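PDB 5O8P: L-lysine 6-monooxygenase involved in desferrioxamine biosynthesis from Erwinia amylovora CFBP1430, which hydroxylates cadaverine as an FAD-dependent, NADPH-using monooxygenase of the desferrioxamine siderophore pathway. Local coordinates for the interface of chains A and B and the interface of chains A and C. Residues are numbered along the deposited sequence; one frame, centred on the assembly and turned at random. Chains: chain A/B/C, L-lysine 6-monooxygenase involved in desferrioxamine biosynthesis.

Contact 1: the interface of chains A and B. Residues chain A 233, 276, 279-280; chain B 235-238.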
ATOM      1  N   PRO A 233     -13.073  12.903  -0.771  1.00 43.41           N
ATOM      2  CA  PRO A 233     -12.126  12.477   0.247  1.00 43.99           C
ATOM      3  C   PRO A 233     -11.455  13.659   0.945  1.00 44.95           C
ATOM      4  O   PRO A 233     -11.395  14.763   0.405  1.00 46.00           O
ATOM      5  CB  PRO A 233     -11.092  11.679  -0.549  1.00 41.91           C
ATOM      6  CG  PRO A 233     -11.093  12.324  -1.879  1.00 41.23           C
ATOM      7  CD  PRO A 233     -12.503  12.781  -2.124  1.00 42.32           C
ATOM      8  N   SER A 276      -9.957   8.509   2.478  1.00 37.18           N
ATOM      9  CA  SER A 276     -10.020   7.884   1.145  1.00 34.97           C
ATOM     10  C   SER A 276     -10.086   6.358   1.195  1.00 32.74           C
ATOM     11  O   SER A 276     -10.791   5.770   0.399  1.00 32.89           O
ATOM     12  CB  SER A 276      -8.892   8.379   0.240  1.00 35.50           C
ATOM     13  OG  SER A 276      -7.626   8.137   0.810  1.00 40.60           O
ATOM     14  N   ILE A 279     -13.862   5.534   1.776  1.00 36.23           N
ATOM     15  CA  ILE A 279     -14.653   5.663   0.554  1.00 37.76           C
ATOM     16  C   ILE A 279     -14.458   4.420  -0.313  1.00 38.02           C
ATOM     17  O   ILE A 279     -15.424   3.808  -0.750  1.00 42.04           O
ATOM     18  CB  ILE A 279     -14.273   6.888  -0.294  1.00 41.63           C
ATOM     19  CG1 ILE A 279     -14.711   8.169   0.387  1.00 42.96           C
ATOM     20  CG2 ILE A 279     -14.944   6.823  -1.671  1.00 46.82           C
ATOM     21  CD1 ILE A 279     -13.978   9.401  -0.089  1.00 42.91           C
ATOM     22  N   ASN A 280     -13.206   4.064  -0.564  1.00 37.36           N
ATOM     23  CA  ASN A 280     -12.901   2.892  -1.362  1.00 39.21           C
ATOM     24  C   ASN A 280     -13.366   1.589  -0.733  1.00 39.21           C
ATOM     25  O   ASN A 280     -13.750   0.673  -1.452  1.00 39.79           O
ATOM     26  CB  ASN A 280     -11.404   2.804  -1.622  1.00 41.94           C
ATOM     27  CG  ASN A 280     -10.909   3.883  -2.567  1.00 42.11           C
ATOM     28  OD1 ASN A 280     -11.686   4.579  -3.237  1.00 39.45           O
ATOM     29  ND2 ASN A 280      -9.595   4.014  -2.636  1.00 44.58           N
TER
ATOM     30  N   GLU B 235      -8.244  13.113  -8.277  1.00 56.37           N
ATOM     31  CA  GLU B 235      -9.188  12.412  -7.385  1.00 58.14           C
ATOM     32  C   GLU B 235      -9.481  11.011  -7.937  1.00 50.28           C
ATOM     33  O   GLU B 235     -10.062  10.863  -9.008  1.00 50.31           O
ATOM     34  CB  GLU B 235     -10.496  13.203  -7.177  1.00 62.99           C
ATOM     35  CG  GLU B 235     -11.283  12.769  -5.946  1.00 64.55           C
ATOM     36  CD  GLU B 235     -12.367  13.745  -5.515  1.00 70.42           C
ATOM     37  OE1 GLU B 235     -12.120  14.979  -5.504  1.00 77.94           O
ATOM     38  OE2 GLU B 235     -13.465  13.295  -5.146  1.00 65.81           O
ATOM     39  N   TYR B 236      -9.072   9.992  -7.182  0.50 47.01           N
ATOM     40  CA  TYR B 236      -9.154   8.601  -7.615  0.50 44.95           C
ATOM     41  C   TYR B 236     -10.016   7.703  -6.693  0.50 44.11           C
ATOM     42  O   TYR B 236     -10.016   6.479  -6.850  0.50 45.39           O
ATOM     43  CB  TYR B 236      -7.725   8.065  -7.745  0.50 42.77           C
ATOM     44  CG  TYR B 236      -7.558   7.157  -8.925  0.50 39.06           C
ATOM     45  CD1 TYR B 236      -7.874   7.590 -10.207  0.50 37.60           C
ATOM     46  CD2 TYR B 236      -7.105   5.861  -8.751  0.50 36.45           C
ATOM     47  CE1 TYR B 236      -7.728   6.751 -11.284  0.50 35.95           C
ATOM     48  CE2 TYR B 236      -6.959   5.021  -9.811  0.50 33.90           C
ATOM     49  CZ  TYR B 236      -7.283   5.472 -11.061  0.50 34.45           C
ATOM     50  OH  TYR B 236      -7.145   4.634 -12.102  0.50 32.79           O
ATOM     51  N   THR B 237     -10.761   8.314  -5.774  1.00 43.13           N
ATOM     52  CA  THR B 237     -11.606   7.571  -4.862  1.00 43.49           C
ATOM     53  C   THR B 237     -12.802   7.051  -5.650  1.00 39.22           C
ATOM     54  O   THR B 237     -13.342   7.760  -6.504  1.00 37.69           O
ATOM     55  CB  THR B 237     -12.065   8.439  -3.677  1.00 45.65           C
ATOM     56  OG1 THR B 237     -12.562   9.685  -4.170  1.00 45.72           O
ATOM     57  CG2 THR B 237     -10.891   8.708  -2.733  1.00 45.86           C
ATOM     58  N   LYS B 238     -13.197   5.810  -5.363  1.00 36.85           N
ATOM     59  CA  LYS B 238     -13.999   5.030  -6.305  1.00 34.87           C
ATOM     60  C   LYS B 238     -15.423   5.526  -6.480  1.00 34.96           C
ATOM     61  O   LYS B 238     -15.991   5.356  -7.557  1.00 33.62           O
ATOM     62  CB  LYS B 238     -13.982   3.560  -5.912  1.00 34.59           C
ATOM     63  CG  LYS B 238     -12.612   2.946  -6.094  1.00 33.62           C
ATOM     64  CD  LYS B 238     -12.461   1.671  -5.310  1.00 34.04           C
ATOM     65  CE  LYS B 238     -11.142   1.023  -5.626  1.00 37.61           C
ATOM     66  NZ  LYS B 238     -11.017  -0.233  -4.847  1.00 43.49           N
TER
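B:Thr237 packs its methyl against A:Ser276 and A:Pro233 of chain A, at a two-fold symmetric interface of the deposited assembly of this flavin N-hydroxylating monooxygenase, a member of the lysine/ornithine N-hydroxylase family. This is the tight half of the contact, with 65 Å² of B:Thr237 hidden. CG2 of B:Thr237 lies 3.6 Å from CB of A:Ser276 and 3.7 Å from CB of A:Pro233, while A:Ile279 closes in with its own branch methyl, CG2 standing 3.9 Å from CB of B:Thr237. With chi1 at 48°, B:Thr237 has its hydroxyl between backbone N and carbonyl carbon, next to the A:Pro233 ring, and its methyl turned toward helix 276-290.

The next residue on each side carries the polar part: A:Asn280 reaches from that helix to the start of helix 238-241. Its side-chain carbonyl OD1 accepts the backbone N-H of B:Lys238 at 2.9 Å, the donor lying nearly in line with the C=O (165°). The amide thus takes up an N-H at the first residue of a helix, and the aliphatic stem of B:Lys238 crosses it at about a right angle, CD 3.9 Å from CG of A:Asn280.

The looser margin is B:Glu235, whose carboxylate rests beside CD of A:Pro233 with 10 Å² hidden.

Contact 2: the interface of chains A and B. Residues chain A 299-300, 322; chain B 425-428, 430.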
ATOM      1  N   LEU A 299     -27.941   6.338  -3.212  1.00 36.29           N
ATOM      2  CA  LEU A 299     -26.939   7.314  -2.840  1.00 35.69           C
ATOM      3  C   LEU A 299     -27.181   8.547  -3.683  1.00 36.12           C
ATOM      4  O   LEU A 299     -27.045   8.481  -4.896  1.00 36.11           O
ATOM      5  CB  LEU A 299     -25.535   6.761  -3.082  1.00 36.01           C
ATOM      6  CG  LEU A 299     -25.073   5.640  -2.137  1.00 36.63           C
ATOM      7  CD1 LEU A 299     -25.633   4.281  -2.511  1.00 37.72           C
ATOM      8  CD2 LEU A 299     -23.554   5.558  -2.107  1.00 37.43           C
ATOM      9  N   PHE A 300     -27.568   9.651  -3.050  1.00 38.56           N
ATOM     10  CA  PHE A 300     -27.768  10.925  -3.745  1.00 41.04           C
ATOM     11  C   PHE A 300     -26.735  11.969  -3.331  1.00 40.64           C
ATOM     12  O   PHE A 300     -26.192  11.910  -2.236  1.00 42.00           O
ATOM     13  CB  PHE A 300     -29.166  11.444  -3.461  1.00 43.82           C
ATOM     14  CG  PHE A 300     -30.249  10.588  -4.039  1.00 43.46           C
ATOM     15  CD1 PHE A 300     -30.771   9.522  -3.316  1.00 42.75           C
ATOM     16  CD2 PHE A 300     -30.740  10.837  -5.308  1.00 44.23           C
ATOM     17  CE1 PHE A 300     -31.775   8.723  -3.838  1.00 42.54           C
ATOM     18  CE2 PHE A 300     -31.747  10.043  -5.843  1.00 47.95           C
ATOM     19  CZ  PHE A 300     -32.268   8.986  -5.098  1.00 46.42           C
ATOM     20  N   GLN A 322     -32.169  19.153  -5.352  1.00 53.20           N
ATOM     21  CA  GLN A 322     -30.913  18.790  -6.032  1.00 51.17           C
ATOM     22  C   GLN A 322     -30.393  20.084  -6.699  1.00 50.17           C
ATOM     23  O   GLN A 322     -30.904  20.512  -7.722  1.00 46.70           O
ATOM     24  CB  GLN A 322     -31.169  17.552  -6.931  1.00 47.01           C
ATOM     25  CG  GLN A 322     -30.569  17.373  -8.307  1.00 47.24           C
ATOM     26  CD  GLN A 322     -29.070  17.264  -8.363  1.00 46.17           C
ATOM     27  OE1 GLN A 322     -28.400  18.251  -8.089  1.00 48.08           O
ATOM     28  NE2 GLN A 322     -28.554  16.155  -8.892  1.00 45.30           N
TER
ATOM     29  N   GLN B 425     -24.497   4.992  -7.339  1.00 32.50           N
ATOM     30  CA  GLN B 425     -25.147   6.282  -7.089  1.00 33.45           C
ATOM     31  C   GLN B 425     -26.274   6.506  -8.059  1.00 34.76           C
ATOM     32  O   GLN B 425     -26.291   5.936  -9.139  1.00 39.58           O
ATOM     33  CB  GLN B 425     -24.183   7.442  -7.285  1.00 32.96           C
ATOM     34  CG  GLN B 425     -23.023   7.444  -6.333  1.00 34.22           C
ATOM     35  CD  GLN B 425     -21.992   8.450  -6.739  1.00 34.68           C
ATOM     36  OE1 GLN B 425     -22.228   9.652  -6.677  1.00 37.14           O
ATOM     37  NE2 GLN B 425     -20.848   7.966  -7.181  1.00 34.55           N
ATOM     38  N   THR B 426     -27.186   7.386  -7.672  1.00 35.26           N
ATOM     39  CA  THR B 426     -28.125   8.006  -8.583  1.00 36.94           C
ATOM     40  C   THR B 426     -27.749   9.483  -8.640  1.00 40.91           C
ATOM     41  O   THR B 426     -27.771  10.179  -7.611  1.00 44.05           O
ATOM     42  CB  THR B 426     -29.551   7.853  -8.073  1.00 37.46           C
ATOM     43  OG1 THR B 426     -29.778   6.479  -7.759  1.00 37.55           O
ATOM     44  CG2 THR B 426     -30.561   8.313  -9.112  1.00 37.94           C
ATOM     45  N   PHE B 427     -27.398   9.954  -9.840  1.00 43.99           N
ATOM     46  CA  PHE B 427     -26.997  11.340 -10.035  1.00 43.41           C
ATOM     47  C   PHE B 427     -28.147  12.351 -10.144  1.00 48.05           C
ATOM     48  O   PHE B 427     -28.116  13.377  -9.463  1.00 49.07           O
ATOM     49  CB  PHE B 427     -26.077  11.432 -11.225  1.00 40.57           C
ATOM     50  CG  PHE B 427     -24.819  10.649 -11.064  1.00 40.78           C
ATOM     51  CD1 PHE B 427     -23.884  11.024 -10.111  1.00 42.40           C
ATOM     52  CD2 PHE B 427     -24.557   9.547 -11.866  1.00 40.36           C
ATOM     53  CE1 PHE B 427     -22.705  10.305  -9.940  1.00 44.27           C
ATOM     54  CE2 PHE B 427     -23.379   8.809 -11.697  1.00 42.68           C
ATOM     55  CZ  PHE B 427     -22.442   9.201 -10.745  1.00 45.20           C
ATOM     56  N   PRO B 428     -29.159  12.081 -10.994  1.00 52.04           N
ATOM     57  CA  PRO B 428     -30.243  13.057 -11.068  1.00 51.81           C
ATOM     58  C   PRO B 428     -31.194  12.981  -9.879  1.00 48.44           C
ATOM     59  O   PRO B 428     -31.211  11.988  -9.150  1.00 48.85           O
ATOM     60  CB  PRO B 428     -30.979  12.656 -12.347  1.00 52.74           C
ATOM     61  CG  PRO B 428     -30.813  11.180 -12.393  1.00 54.03           C
ATOM     62  CD  PRO B 428     -29.411  10.937 -11.889  1.00 54.43           C
ATOM     63  N   GLN B 430     -34.621  12.212  -8.176  1.00 41.47           N
ATOM     64  CA  GLN B 430     -35.512  11.078  -8.398  1.00 41.62           C
ATOM     65  C   GLN B 430     -36.428  10.846  -7.199  1.00 38.57           C
ATOM     66  O   GLN B 430     -35.977  10.379  -6.158  1.00 36.11           O
ATOM     67  CB  GLN B 430     -34.689   9.817  -8.687  1.00 43.09           C
ATOM     68  CG  GLN B 430     -35.525   8.559  -8.891  1.00 42.73           C
ATOM     69  CD  GLN B 430     -34.691   7.307  -8.898  1.00 40.88           C
ATOM     70  OE1 GLN B 430     -33.733   7.207  -9.655  1.00 39.32           O
ATOM     71  NE2 GLN B 430     -35.057   6.337  -8.054  1.00 38.22           N
TER
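The backbone N-H of B:Thr426 donates to the carbonyl O of A:Leu299 at 3.0 Å. It ties the C-terminal segment of chain B, loop through this stretch, to strand 297-300 of chain A, in a two-fold symmetric interface of the deposited assembly of this flavin monooxygenase. Beside it, CB of A:Leu299 touches CA of B:Gln425 at 4.1 Å.

Next to that bond the A:Phe300 side chain runs alongside B:Thr426, both pointing the same way. The ring meets its neighbour through CE2, 3.8 Å from CB of B:Thr426, and the methyl CG2 is almost as near. The carbonyl O of B:Pro428 sits at the ring edge, in plane, 3.9 Å from CE2, and CB of B:Gln430 meets the same ring carbon at 4.1 Å. A:Phe300 hides 44 Å² against the segment. With chi1 -66° its CG lies beside the backbone N, and the CE2 edge faces B:Thr426 and the B:Pro428 carbonyl. A:Gln322, from strand 315-322, bends at chi2 and offers its side-chain amide NE2 to the carbonyl O of B:Phe427 at 2.9 Å, a weak bond with only 116° at the hydrogen.

Behind this first shell, a contact within chain B may steady the chain on either side of B:Thr426: CB of B:Gln425 lies 4.1 Å above the plane of the B:Phe427 ring, offset toward its rim.

Contact 3: the interface of chains A and C. Residues chain A 81, 86, 99, 101-102; chain C 287, 290-291.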
ATOM      1  N   MET A  81       1.719   3.430  26.284  1.00 39.33           N
ATOM      2  CA  MET A  81       1.828   2.093  25.756  1.00 40.85           C
ATOM      3  C   MET A  81       2.857   1.319  26.590  1.00 39.53           C
ATOM      4  O   MET A  81       2.675   0.141  26.859  1.00 39.51           O
ATOM      5  CB  MET A  81       2.199   2.163  24.265  1.00 41.82           C
ATOM      6  CG  MET A  81       1.464   1.193  23.383  1.00 45.74           C
ATOM      7  SD  MET A  81      -0.301   1.504  23.203  1.00 49.40           S
ATOM      8  CE  MET A  81      -0.300   2.870  22.071  1.00 51.19           C
ATOM      9  N   LYS A  86       2.516  -2.945  26.872  1.00 39.39           N
ATOM     10  CA  LYS A  86       2.186  -3.423  25.527  1.00 39.35           C
ATOM     11  C   LYS A  86       2.933  -2.704  24.384  1.00 41.12           C
ATOM     12  O   LYS A  86       2.547  -2.832  23.213  1.00 44.00           O
ATOM     13  CB  LYS A  86       0.684  -3.245  25.296  1.00 39.82           C
ATOM     14  CG  LYS A  86       0.240  -1.793  25.126  1.00 41.16           C
ATOM     15  CD  LYS A  86      -1.252  -1.682  24.900  1.00 42.92           C
ATOM     16  CE  LYS A  86      -1.663  -2.070  23.484  1.00 43.84           C
ATOM     17  NZ  LYS A  86      -3.146  -2.030  23.348  1.00 47.38           N
ATOM     18  N   MET A  99      -6.719   3.261  17.165  1.00 32.91           N
ATOM     19  CA  MET A  99      -8.149   2.986  17.251  1.00 32.40           C
ATOM     20  C   MET A  99      -8.761   4.046  18.174  1.00 33.37           C
ATOM     21  O   MET A  99      -8.160   4.384  19.181  1.00 30.81           O
ATOM     22  CB  MET A  99      -8.389   1.615  17.883  1.00 33.34           C
ATOM     23  CG  MET A  99      -7.746   0.404  17.215  1.00 33.44           C
ATOM     24  SD  MET A  99      -7.861   0.319  15.421  1.00 35.85           S
ATOM     25  CE  MET A  99      -9.614   0.466  15.076  1.00 35.74           C
ATOM     26  N   LYS A 101     -11.034   3.656  20.282  1.00 37.20           N
ATOM     27  CA  LYS A 101     -11.151   3.039  21.588  1.00 40.77           C
ATOM     28  C   LYS A 101      -9.846   3.160  22.367  1.00 37.51           C
ATOM     29  O   LYS A 101      -9.873   3.425  23.562  1.00 37.42           O
ATOM     30  CB  LYS A 101     -11.601   1.580  21.478  1.00 47.22           C
ATOM     31  CG  LYS A 101     -11.470   0.783  22.770  1.00 55.72           C
ATOM     32  CD  LYS A 101     -12.449  -0.374  22.847  1.00 65.55           C
ATOM     33  CE  LYS A 101     -13.763   0.089  23.450  1.00 74.63           C
ATOM     34  NZ  LYS A 101     -14.818  -0.956  23.347  1.00 83.05           N
ATOM     35  N   GLU A 102      -8.717   2.977  21.698  1.00 36.00           N
ATOM     36  CA  GLU A 102      -7.433   3.076  22.368  1.00 34.75           C
ATOM     37  C   GLU A 102      -7.099   4.532  22.711  1.00 33.25           C
ATOM     38  O   GLU A 102      -6.549   4.799  23.766  1.00 33.64           O
ATOM     39  CB  GLU A 102      -6.333   2.428  21.530  1.00 36.29           C
ATOM     40  CG  GLU A 102      -5.006   2.295  22.258  1.00 40.88           C
ATOM     41  CD  GLU A 102      -4.136   1.166  21.733  1.00 43.23           C
ATOM     42  OE1 GLU A 102      -4.031   0.976  20.504  1.00 40.58           O
ATOM     43  OE2 GLU A 102      -3.535   0.470  22.576  1.00 49.67           O
TER
ATOM     44  N   TYR C 287      -5.139  -7.659  18.221  1.00 30.31           N
ATOM     45  CA  TYR C 287      -4.854  -6.370  18.847  1.00 31.48           C
ATOM     46  C   TYR C 287      -6.154  -5.611  19.172  1.00 31.69           C
ATOM     47  O   TYR C 287      -6.374  -5.247  20.319  1.00 33.87           O
ATOM     48  CB  TYR C 287      -3.901  -5.521  17.961  1.00 32.84           C
ATOM     49  CG  TYR C 287      -3.390  -4.264  18.618  1.00 30.53           C
ATOM     50  CD1 TYR C 287      -4.182  -3.118  18.663  1.00 31.80           C
ATOM     51  CD2 TYR C 287      -2.133  -4.220  19.214  1.00 30.04           C
ATOM     52  CE1 TYR C 287      -3.749  -1.964  19.287  1.00 32.86           C
ATOM     53  CE2 TYR C 287      -1.683  -3.067  19.845  1.00 31.50           C
ATOM     54  CZ  TYR C 287      -2.498  -1.935  19.877  1.00 32.22           C
ATOM     55  OH  TYR C 287      -2.088  -0.767  20.480  1.00 30.05           O
ATOM     56  N   GLN C 290      -8.411  -7.284  21.772  1.00 31.56           N
ATOM     57  CA  GLN C 290      -7.771  -7.277  23.089  1.00 30.70           C
ATOM     58  C   GLN C 290      -7.976  -5.950  23.858  1.00 30.62           C
ATOM     59  O   GLN C 290      -7.832  -5.905  25.080  1.00 30.46           O
ATOM     60  CB  GLN C 290      -6.281  -7.649  22.942  1.00 31.83           C
ATOM     61  CG  GLN C 290      -5.524  -7.997  24.219  1.00 32.96           C
ATOM     62  CD  GLN C 290      -5.058  -6.781  25.007  1.00 35.29           C
ATOM     63  OE1 GLN C 290      -4.936  -5.676  24.479  1.00 39.01           O
ATOM     64  NE2 GLN C 290      -4.818  -6.980  26.294  1.00 40.46           N
ATOM     65  N   LEU C 291      -8.357  -4.884  23.168  1.00 31.55           N
ATOM     66  CA  LEU C 291      -8.647  -3.625  23.843  1.00 33.90           C
ATOM     67  C   LEU C 291      -9.814  -3.669  24.832  1.00 36.64           C
ATOM     68  O   LEU C 291      -9.889  -2.798  25.672  1.00 33.94           O
ATOM     69  CB  LEU C 291      -8.913  -2.516  22.821  1.00 34.22           C
ATOM     70  CG  LEU C 291      -7.843  -2.216  21.781  1.00 34.57           C
ATOM     71  CD1 LEU C 291      -8.229  -0.980  20.992  1.00 35.00           C
ATOM     72  CD2 LEU C 291      -6.489  -2.033  22.443  1.00 35.69           C
TER
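The phenol OH of C:Tyr287 is gripped by both oxygens of the A:Glu102 carboxylate, 2.6 Å from OE1 and 2.8 Å from OE2. Each oxygen uses its syn lone pair, so the hydroxyl sits in the mouth of the carboxylate, an arrangement that suggests a bifurcated hydrogen bond. The side chains cross at about a right angle, with carboxylate and ring planes 57° apart, and OE1 lies at the ring edge, in plane.

A:Lys86 comes in from another direction. Its NZ makes a salt bridge of 2.6 Å to OE2 of A:Glu102, meeting that oxygen on the syn side but 29° out of the carboxylate plane; OE2 therefore takes two donors. The lysine probably favours a charged A:Glu102 and limits rotation of its carboxylate. Its bond to the phenol OH is weak, whereas its CE packs against CZ of C:Tyr287 at 3.7 Å. The lysine chain gets there by bending at chi3 (-76°).

The A–C interface of this flavin monooxygenase is two-fold symmetric in the deposited assembly. Apolar packing flanks the polar knot, where C:Leu291, just past helix 276-290, buries 60 Å². Its CD1 enters among A:Met99, A:Lys101 and A:Glu102, the last two at the start of helix 100-113, and is 3.9 Å from CB of A:Glu102. The other methyl, CD2, turns to A:Lys86, 3.5 Å from NZ.

Contacts 1 and 2 belong to the same A–B interface, their C-alpha centres about 18 Å apart, whereas contact 3 joins A to C and lies about 28 Å from contact 1 and about 40 Å from contact 2. Helix 276-290 links the two interfaces: in chain A its first turns pack on chain B in contact 1, and chain A's copy of residues 287 and 290 meets chain C in the symmetry-related twin of contact 3. Each subunit thus offers different parts of one helix to two neighbours. Repetition of both two-fold interfaces is consistent with the four-copy deposited assembly, although the structure alone does not prove that this tetramer forms in solution.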